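Local coordinates for uncharacterized protein (Shewanella loihica PV-4, PDB 2Q3L) that is of unknown function but has a SpoIIAA-like fold of the STAS/SEC14 kind and may associate with membranes and bind a ligand, at residues I11-S16 against F20-K25; S44-I49 against K83-V88. All coordinates share one frame; numbering follows the deposited sequence. Where two conformers were deposited one is given.

Contact 1 of 2, residues I11-S16 against F20-K25; sequences IGIERS and FYLAFK
E14 and Y21 meet across two antiparallel strands in a double contact. CB of E14 sits over one face of the Y21 ring, 3.7 Å from its centroid, a CH-pi contact, while the carboxylate reaches the phenol: Y21 OH donates to E14 OE1 across 2.5 Å, a very short length to be read with caution because E14 was modelled in two conformers. Carboxylate and ring planes stand almost perpendicular, 88° apart. CG of Y21 lies between the backbone N and the carbonyl carbon (chi1 62°), a torsion that carries the phenol toward E14. A phenylalanine here would remove the hydroxyl and is likely to leave OE1 with K118 but without its partner on the facing strand. Beside this pair, CG of E14 rests 3.9 Å from A23 CB. On the other face of the hairpin, I11 CD1 touches F24 CE2 at 3.4 Å, the two side chains lying alongside each other, and I13 CG1 packs on L22 CD1 at 3.7 Å. Between the two faces runs the backbone ladder: G12 and A23 exchange a pair of hydrogen bonds, as do E14 and Y21, with G12 N to A23 O measuring 2.9 Å. Further out, K118 forms a salt bridge with E14 OE1, which would probably favour the charged carboxylate, and L122 and L125 of helix 118-125 pack on the Y21 ring. M38 and L41 of helix 32-45 meet I11. The whole is a beta hairpin in which 7-16 is an edge strand of the SpoIIAA-like fold's mixed sheet, antiparallel to 19-30, itself parallel to 54-66.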
ATOM      1  N   ILE A  11      11.316 -13.058  -5.447  1.00 52.49           N
ATOM      2  CA  ILE A  11      12.092 -13.088  -6.686  1.00 50.40           C
ATOM      3  C   ILE A  11      13.271 -14.051  -6.519  1.00 52.85           C
ATOM      4  O   ILE A  11      13.937 -14.062  -5.480  1.00 55.50           O
ATOM      5  CB  ILE A  11      12.575 -11.689  -7.141  1.00 51.93           C
ATOM      6  CG1 ILE A  11      13.299 -11.770  -8.479  1.00 54.34           C
ATOM      7  CG2 ILE A  11      13.468 -11.003  -6.119  1.00 50.75           C
ATOM      8  CD1 ILE A  11      13.528 -10.436  -9.099  1.00 54.12           C
ATOM      9  N   GLY A  12      13.509 -14.891  -7.514  1.00 50.26           N
ATOM     10  CA  GLY A  12      14.647 -15.774  -7.465  1.00 48.92           C
ATOM     11  C   GLY A  12      15.042 -16.215  -8.857  1.00 48.71           C
ATOM     12  O   GLY A  12      14.332 -15.945  -9.802  1.00 50.41           O
ATOM     13  N   ILE A  13      16.181 -16.886  -8.970  1.00 46.98           N
ATOM     14  CA  ILE A  13      16.631 -17.421 -10.225  1.00 50.75           C
ATOM     15  C   ILE A  13      16.517 -18.923 -10.059  1.00 51.03           C
ATOM     16  O   ILE A  13      17.058 -19.466  -9.109  1.00 49.08           O
ATOM     17  CB  ILE A  13      17.991 -16.889 -10.637  1.00 51.66           C
ATOM     18  CG1 ILE A  13      17.812 -15.381 -10.926  1.00 53.83           C
ATOM     19  CG2 ILE A  13      18.479 -17.651 -11.884  1.00 52.23           C
ATOM     20  CD1 ILE A  13      19.111 -14.617 -11.102  1.00 64.15           C
ATOM     21  N   GLU A  14      15.707 -19.548 -10.927  0.50 49.46           N
ATOM     22  CA  GLU A  14      15.418 -20.981 -10.891  0.50 49.25           C
ATOM     23  C   GLU A  14      16.000 -21.688 -12.125  0.50 48.74           C
ATOM     24  O   GLU A  14      16.433 -21.061 -13.092  0.50 46.73           O
ATOM     25  CB  GLU A  14      13.886 -21.255 -10.762  0.50 48.10           C
ATOM     26  CG  GLU A  14      13.245 -20.872  -9.388  0.50 53.36           C
ATOM     27  CD  GLU A  14      11.825 -21.466  -9.091  0.50 57.72           C
ATOM     28  OE1 GLU A  14      10.971 -21.682  -9.988  0.50 50.51           O
ATOM     29  OE2 GLU A  14      11.548 -21.690  -7.900  0.50 61.91           O
ATOM     30  N   ARG A  15      15.999 -23.008 -12.066  1.00 49.61           N
ATOM     31  CA  ARG A  15      16.495 -23.850 -13.142  1.00 51.51           C
ATOM     32  C   ARG A  15      15.433 -24.824 -13.618  1.00 50.30           C
ATOM     33  O   ARG A  15      14.684 -25.324 -12.812  1.00 49.58           O
ATOM     34  CB  ARG A  15      17.653 -24.636 -12.579  1.00 48.98           C
ATOM     35  CG  ARG A  15      18.229 -25.676 -13.432  1.00 55.92           C
ATOM     36  CD  ARG A  15      19.395 -26.230 -12.679  1.00 56.91           C
ATOM     37  NE  ARG A  15      19.957 -27.385 -13.350  1.00 68.53           N
ATOM     38  CZ  ARG A  15      21.140 -27.919 -13.041  1.00 73.52           C
ATOM     39  NH1 ARG A  15      21.903 -27.395 -12.080  1.00 75.51           N
ATOM     40  NH2 ARG A  15      21.576 -28.973 -13.713  1.00 70.56           N
ATOM     41  N   SER A  16      15.396 -25.054 -14.931  1.00 51.45           N
ATOM     42  CA  SER A  16      14.600 -26.099 -15.562  1.00 52.39           C
ATOM     43  C   SER A  16      15.521 -26.818 -16.550  1.00 51.85           C
ATOM     44  O   SER A  16      15.766 -26.344 -17.666  1.00 50.40           O
ATOM     45  CB  SER A  16      13.376 -25.549 -16.294  1.00 49.33           C
ATOM     46  OG  SER A  16      12.686 -26.651 -16.875  1.00 56.03           O
ATOM     47  N   PHE A  20      18.325 -21.513 -17.011  1.00 51.67           N
ATOM     48  CA  PHE A  20      18.003 -20.717 -15.848  1.00 50.20           C
ATOM     49  C   PHE A  20      16.869 -19.755 -16.251  1.00 51.04           C
ATOM     50  O   PHE A  20      16.741 -19.406 -17.411  1.00 53.95           O
ATOM     51  CB  PHE A  20      19.202 -19.944 -15.320  1.00 48.18           C
ATOM     52  CG  PHE A  20      20.222 -20.795 -14.629  1.00 52.37           C
ATOM     53  CD1 PHE A  20      19.956 -21.337 -13.364  1.00 51.77           C
ATOM     54  CD2 PHE A  20      21.480 -21.015 -15.207  1.00 52.35           C
ATOM     55  CE1 PHE A  20      20.903 -22.122 -12.696  1.00 49.96           C
ATOM     56  CE2 PHE A  20      22.448 -21.801 -14.538  1.00 53.73           C
ATOM     57  CZ  PHE A  20      22.150 -22.373 -13.301  1.00 52.99           C
ATOM     58  N   TYR A  21      16.008 -19.387 -15.312  1.00 48.38           N
ATOM     59  CA  TYR A  21      14.957 -18.431 -15.601  1.00 46.99           C
ATOM     60  C   TYR A  21      14.741 -17.610 -14.343  1.00 47.33           C
ATOM     61  O   TYR A  21      15.061 -18.045 -13.232  1.00 45.94           O
ATOM     62  CB  TYR A  21      13.642 -19.099 -16.079  1.00 47.31           C
ATOM     63  CG  TYR A  21      12.986 -20.025 -15.084  1.00 44.25           C
ATOM     64  CD1 TYR A  21      13.358 -21.373 -14.999  1.00 54.69           C
ATOM     65  CD2 TYR A  21      12.000 -19.572 -14.232  1.00 52.78           C
ATOM     66  CE1 TYR A  21      12.752 -22.237 -14.073  1.00 45.55           C
ATOM     67  CE2 TYR A  21      11.391 -20.414 -13.305  1.00 46.75           C
ATOM     68  CZ  TYR A  21      11.766 -21.737 -13.226  1.00 49.64           C
ATOM     69  OH  TYR A  21      11.158 -22.558 -12.293  1.00 51.06           O
ATOM     70  N   LEU A  22      14.209 -16.412 -14.544  1.00 49.79           N
ATOM     71  CA  LEU A  22      13.928 -15.494 -13.473  1.00 49.29           C
ATOM     72  C   LEU A  22      12.509 -15.794 -13.008  1.00 50.04           C
ATOM     73  O   LEU A  22      11.605 -15.921 -13.824  1.00 52.56           O
ATOM     74  CB  LEU A  22      14.115 -14.062 -13.980  1.00 49.08           C
ATOM     75  CG  LEU A  22      14.045 -12.941 -12.972  1.00 49.49           C
ATOM     76  CD1 LEU A  22      15.039 -13.142 -11.865  1.00 53.95           C
ATOM     77  CD2 LEU A  22      14.220 -11.551 -13.667  1.00 57.29           C
ATOM     78  N   ALA A  23      12.339 -15.989 -11.700  1.00 48.12           N
ATOM     79  CA  ALA A  23      11.043 -16.369 -11.147  1.00 48.71           C
ATOM     80  C   ALA A  23      10.548 -15.339 -10.187  1.00 47.64           C
ATOM     81  O   ALA A  23      11.310 -14.833  -9.344  1.00 49.64           O
ATOM     82  CB  ALA A  23      11.131 -17.727 -10.430  1.00 49.17           C
ATOM     83  N   PHE A  24       9.265 -15.036 -10.320  1.00 49.07           N
ATOM     84  CA  PHE A  24       8.572 -14.125  -9.429  1.00 49.07           C
ATOM     85  C   PHE A  24       7.333 -14.817  -8.931  1.00 48.79           C
ATOM     86  O   PHE A  24       6.716 -15.628  -9.634  1.00 49.30           O
ATOM     87  CB  PHE A  24       8.074 -12.881 -10.161  1.00 49.72           C
ATOM     88  CG  PHE A  24       9.142 -12.100 -10.852  1.00 51.33           C
ATOM     89  CD1 PHE A  24       9.571 -12.473 -12.096  1.00 49.32           C
ATOM     90  CD2 PHE A  24       9.665 -10.947 -10.266  1.00 50.21           C
ATOM     91  CE1 PHE A  24      10.542 -11.749 -12.739  1.00 52.48           C
ATOM     92  CE2 PHE A  24      10.636 -10.199 -10.905  1.00 56.85           C
ATOM     93  CZ  PHE A  24      11.076 -10.604 -12.143  1.00 56.70           C
ATOM     94  N   LYS A  25       6.943 -14.460  -7.723  1.00 50.40           N
ATOM     95  CA  LYS A  25       5.702 -14.924  -7.158  1.00 51.20           C
ATOM     96  C   LYS A  25       5.146 -13.738  -6.400  1.00 50.37           C
ATOM     97  O   LYS A  25       5.723 -13.304  -5.399  1.00 52.20           O
ATOM     98  CB  LYS A  25       5.842 -16.143  -6.245  1.00 52.35           C
ATOM     99  CG  LYS A  25       4.460 -16.579  -5.772  1.00 49.89           C
ATOM    100  CD  LYS A  25       4.444 -17.698  -4.804  1.00 55.69           C
ATOM    101  CE  LYS A  25       2.960 -18.089  -4.585  1.00 53.55           C
ATOM    102  NZ  LYS A  25       2.833 -19.161  -3.642  1.00 58.71           N
TER

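Contact 2 of 2, residues S44-I49 against K83-V88; sequences SALAGI and KEFKRV
This is a small, largely apolar contact between the exit of helix 32-45, where L46 and I49 lie, and the beginning of strand 85-91, with E84 and F85. Only 187 Å² is buried in all, and no hydrogen bond crosses it; the work is done by four side chains, one of them a glutamate met through its methylene, and one carbonyl. At L46 the backbone abandons the helical conformation; its CB points toward the other segment, and CD2 lies 4.1 Å from F85 CZ. The leucine and phenylalanine side chains run roughly perpendicular to each other. CD2 comes to the ring obliquely, and CD1 makes a similar approach to CE1. The second pair is I49 and E84, whose side chains pass alongside one another, heading opposite ways. CG2 of the isoleucine, anti to its own backbone N, comes 3.7 Å from E84 CG, and the same methylene lies 3.2 Å from the carbonyl oxygen of I49. The glutamate is thus met through its aliphatic part, its chain bent at chi2 (70°). The loop that presents both hydrophobic residues is a type II beta turn from L46 to I49, closed by I49 N to L46 O at 3.2 Å, with G48 at its third position taking a positive phi of 85°. Both sides of the contact lean on strand 54-66: I54 is touched by L46, I49 and F85, and A56 by F85, while the backbones of E84 and K86 hydrogen-bond to I54. L22 of strand 19-30 also meets F85, so that the helix exit and the beginning of strand 85-91 come together over two inner strands of the sheet.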
ATOM      1  N   SER A  44      20.186  -6.496 -10.025  1.00 52.24           N
ATOM      2  CA  SER A  44      21.298  -7.423  -9.934  1.00 52.57           C
ATOM      3  C   SER A  44      21.162  -8.537 -11.029  1.00 53.53           C
ATOM      4  O   SER A  44      22.067  -8.747 -11.826  1.00 51.98           O
ATOM      5  CB  SER A  44      21.369  -7.997  -8.511  1.00 53.20           C
ATOM      6  OG  SER A  44      22.355  -8.987  -8.419  1.00 57.51           O
ATOM      7  N   ALA A  45      19.999  -9.176 -11.103  1.00 52.59           N
ATOM      8  CA  ALA A  45      19.691 -10.190 -12.113  1.00 52.80           C
ATOM      9  C   ALA A  45      19.922  -9.758 -13.540  1.00 54.00           C
ATOM     10  O   ALA A  45      20.379 -10.547 -14.330  1.00 55.37           O
ATOM     11  CB  ALA A  45      18.226 -10.658 -11.970  1.00 55.32           C
ATOM     12  N   LEU A  46      19.635  -8.508 -13.865  1.00 53.70           N
ATOM     13  CA  LEU A  46      19.731  -8.020 -15.231  1.00 55.55           C
ATOM     14  C   LEU A  46      20.960  -7.227 -15.548  1.00 53.74           C
ATOM     15  O   LEU A  46      20.999  -6.628 -16.614  1.00 52.26           O
ATOM     16  CB  LEU A  46      18.536  -7.072 -15.544  1.00 56.66           C
ATOM     17  CG  LEU A  46      17.119  -7.470 -15.171  1.00 61.49           C
ATOM     18  CD1 LEU A  46      16.163  -6.474 -15.710  1.00 65.44           C
ATOM     19  CD2 LEU A  46      16.733  -8.839 -15.621  1.00 63.57           C
ATOM     20  N   ALA A  47      21.921  -7.148 -14.628  1.00 55.20           N
ATOM     21  CA  ALA A  47      23.134  -6.373 -14.856  1.00 55.12           C
ATOM     22  C   ALA A  47      23.862  -6.888 -16.104  1.00 55.65           C
ATOM     23  O   ALA A  47      24.079  -8.096 -16.245  1.00 54.28           O
ATOM     24  CB  ALA A  47      24.063  -6.465 -13.642  1.00 57.74           C
ATOM     25  N   GLY A  48      24.203  -5.955 -16.988  1.00 54.74           N
ATOM     26  CA  GLY A  48      24.886  -6.245 -18.238  1.00 55.66           C
ATOM     27  C   GLY A  48      24.037  -6.653 -19.432  1.00 56.28           C
ATOM     28  O   GLY A  48      24.573  -6.783 -20.523  1.00 53.58           O
ATOM     29  N   ILE A  49      22.732  -6.876 -19.233  1.00 55.51           N
ATOM     30  CA  ILE A  49      21.848  -7.360 -20.294  1.00 55.27           C
ATOM     31  C   ILE A  49      21.212  -6.182 -21.064  1.00 53.81           C
ATOM     32  O   ILE A  49      20.515  -5.367 -20.510  1.00 55.64           O
ATOM     33  CB  ILE A  49      20.812  -8.340 -19.728  1.00 55.58           C
ATOM     34  CG1 ILE A  49      21.541  -9.566 -19.177  1.00 58.11           C
ATOM     35  CG2 ILE A  49      19.822  -8.822 -20.839  1.00 54.18           C
ATOM     36  CD1 ILE A  49      20.651 -10.450 -18.334  1.00 68.95           C
ATOM     37  N   LYS A  83      12.276  -4.614 -22.312  1.00 48.52           N
ATOM     38  CA  LYS A  83      12.819  -4.934 -23.643  1.00 48.93           C
ATOM     39  C   LYS A  83      13.859  -6.083 -23.535  1.00 48.04           C
ATOM     40  O   LYS A  83      14.137  -6.758 -24.514  1.00 46.61           O
ATOM     41  CB  LYS A  83      13.408  -3.635 -24.275  1.00 46.67           C
ATOM     42  CG  LYS A  83      13.848  -3.689 -25.752  1.00 49.70           C
ATOM     43  CD  LYS A  83      12.687  -4.008 -26.705  1.00 59.03           C
ATOM     44  CE  LYS A  83      13.097  -4.121 -28.218  1.00 57.07           C
ATOM     45  NZ  LYS A  83      13.647  -2.837 -28.794  1.00 60.06           N
ATOM     46  N   GLU A  84      14.422  -6.280 -22.332  1.00 47.83           N
ATOM     47  CA  GLU A  84      15.413  -7.317 -22.089  1.00 51.16           C
ATOM     48  C   GLU A  84      14.829  -8.697 -21.913  1.00 50.27           C
ATOM     49  O   GLU A  84      15.563  -9.664 -21.893  1.00 48.40           O
ATOM     50  CB  GLU A  84      16.339  -6.951 -20.904  1.00 50.33           C
ATOM     51  CG  GLU A  84      17.436  -5.998 -21.311  1.00 60.14           C
ATOM     52  CD  GLU A  84      16.969  -4.594 -21.635  1.00 67.80           C
ATOM     53  OE1 GLU A  84      16.447  -3.941 -20.699  1.00 79.09           O
ATOM     54  OE2 GLU A  84      17.168  -4.136 -22.807  1.00 57.39           O
ATOM     55  N   PHE A  85      13.503  -8.780 -21.791  1.00 51.89           N
ATOM     56  CA  PHE A  85      12.777 -10.068 -21.682  1.00 50.07           C
ATOM     57  C   PHE A  85      12.223 -10.492 -23.032  1.00 49.50           C
ATOM     58  O   PHE A  85      11.452  -9.717 -23.641  1.00 50.04           O
ATOM     59  CB  PHE A  85      11.596  -9.918 -20.727  1.00 50.30           C
ATOM     60  CG  PHE A  85      12.011  -9.686 -19.325  1.00 52.80           C
ATOM     61  CD1 PHE A  85      12.485  -8.478 -18.938  1.00 50.84           C
ATOM     62  CD2 PHE A  85      11.955 -10.702 -18.392  1.00 65.87           C
ATOM     63  CE1 PHE A  85      12.917  -8.269 -17.641  1.00 55.22           C
ATOM     64  CE2 PHE A  85      12.365 -10.480 -17.097  1.00 65.73           C
ATOM     65  CZ  PHE A  85      12.861  -9.271 -16.745  1.00 56.03           C
ATOM     66  N   LYS A  86      12.606 -11.695 -23.505  1.00 46.64           N
ATOM     67  CA  LYS A  86      12.052 -12.241 -24.755  1.00 46.28           C
ATOM     68  C   LYS A  86      10.778 -13.015 -24.521  1.00 44.88           C
ATOM     69  O   LYS A  86       9.908 -13.007 -25.374  1.00 48.29           O
ATOM     70  CB  LYS A  86      13.029 -13.136 -25.521  1.00 46.54           C
ATOM     71  CG  LYS A  86      13.626 -14.277 -24.789  1.00 50.76           C
ATOM     72  CD  LYS A  86      14.629 -14.963 -25.736  1.00 49.74           C
ATOM     73  CE  LYS A  86      15.447 -15.981 -25.014  1.00 51.83           C
ATOM     74  NZ  LYS A  86      16.377 -16.646 -25.983  1.00 53.38           N
ATOM     75  N   ARG A  87      10.686 -13.734 -23.396  1.00 47.38           N
ATOM     76  CA  ARG A  87       9.467 -14.470 -23.061  1.00 46.79           C
ATOM     77  C   ARG A  87       9.150 -14.353 -21.608  1.00 46.41           C
ATOM     78  O   ARG A  87      10.036 -14.415 -20.775  1.00 49.09           O
ATOM     79  CB  ARG A  87       9.545 -15.971 -23.411  1.00 46.19           C
ATOM     80  CG  ARG A  87       9.724 -16.275 -24.878  1.00 44.95           C
ATOM     81  CD  ARG A  87       9.588 -17.803 -25.151  1.00 49.63           C
ATOM     82  NE  ARG A  87      10.783 -18.514 -24.691  1.00 52.59           N
ATOM     83  CZ  ARG A  87      11.923 -18.594 -25.389  1.00 56.21           C
ATOM     84  NH1 ARG A  87      12.017 -18.019 -26.573  1.00 56.78           N
ATOM     85  NH2 ARG A  87      12.980 -19.251 -24.907  1.00 49.56           N
ATOM     86  N   VAL A  88       7.861 -14.211 -21.328  1.00 46.43           N
ATOM     87  CA  VAL A  88       7.333 -14.198 -19.981  1.00 47.03           C
ATOM     88  C   VAL A  88       6.100 -15.128 -19.869  1.00 47.07           C
ATOM     89  O   VAL A  88       5.074 -14.950 -20.536  1.00 46.92           O
ATOM     90  CB  VAL A  88       6.987 -12.770 -19.516  1.00 45.05           C
ATOM     91  CG1 VAL A  88       6.650 -12.769 -18.029  1.00 47.15           C
ATOM     92  CG2 VAL A  88       8.172 -11.854 -19.777  1.00 50.95           C
TER

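Overall arrangement
Of the two contacts, the hairpin of contact 1 is a surface contact and the larger, with 606 Å² buried, whereas contact 2 is partly buried and joins a helix exit to the start of a strand distant in sequence. Contact 1 is built on backbone hydrogen bonds with a polar pair on one face; contact 2 has no bond across it and relies on largely apolar touching, a glutamate methylene included. Each nevertheless reaches the same sheet, and helix 32-45 follows strand 19-30 directly in the chain. They meet at L22, whose methyls pack on A45, L46 and F85, and at I13, whose CD1 is also against A45. L22, with I13, thus joins the hairpin's apolar face to the helix exit.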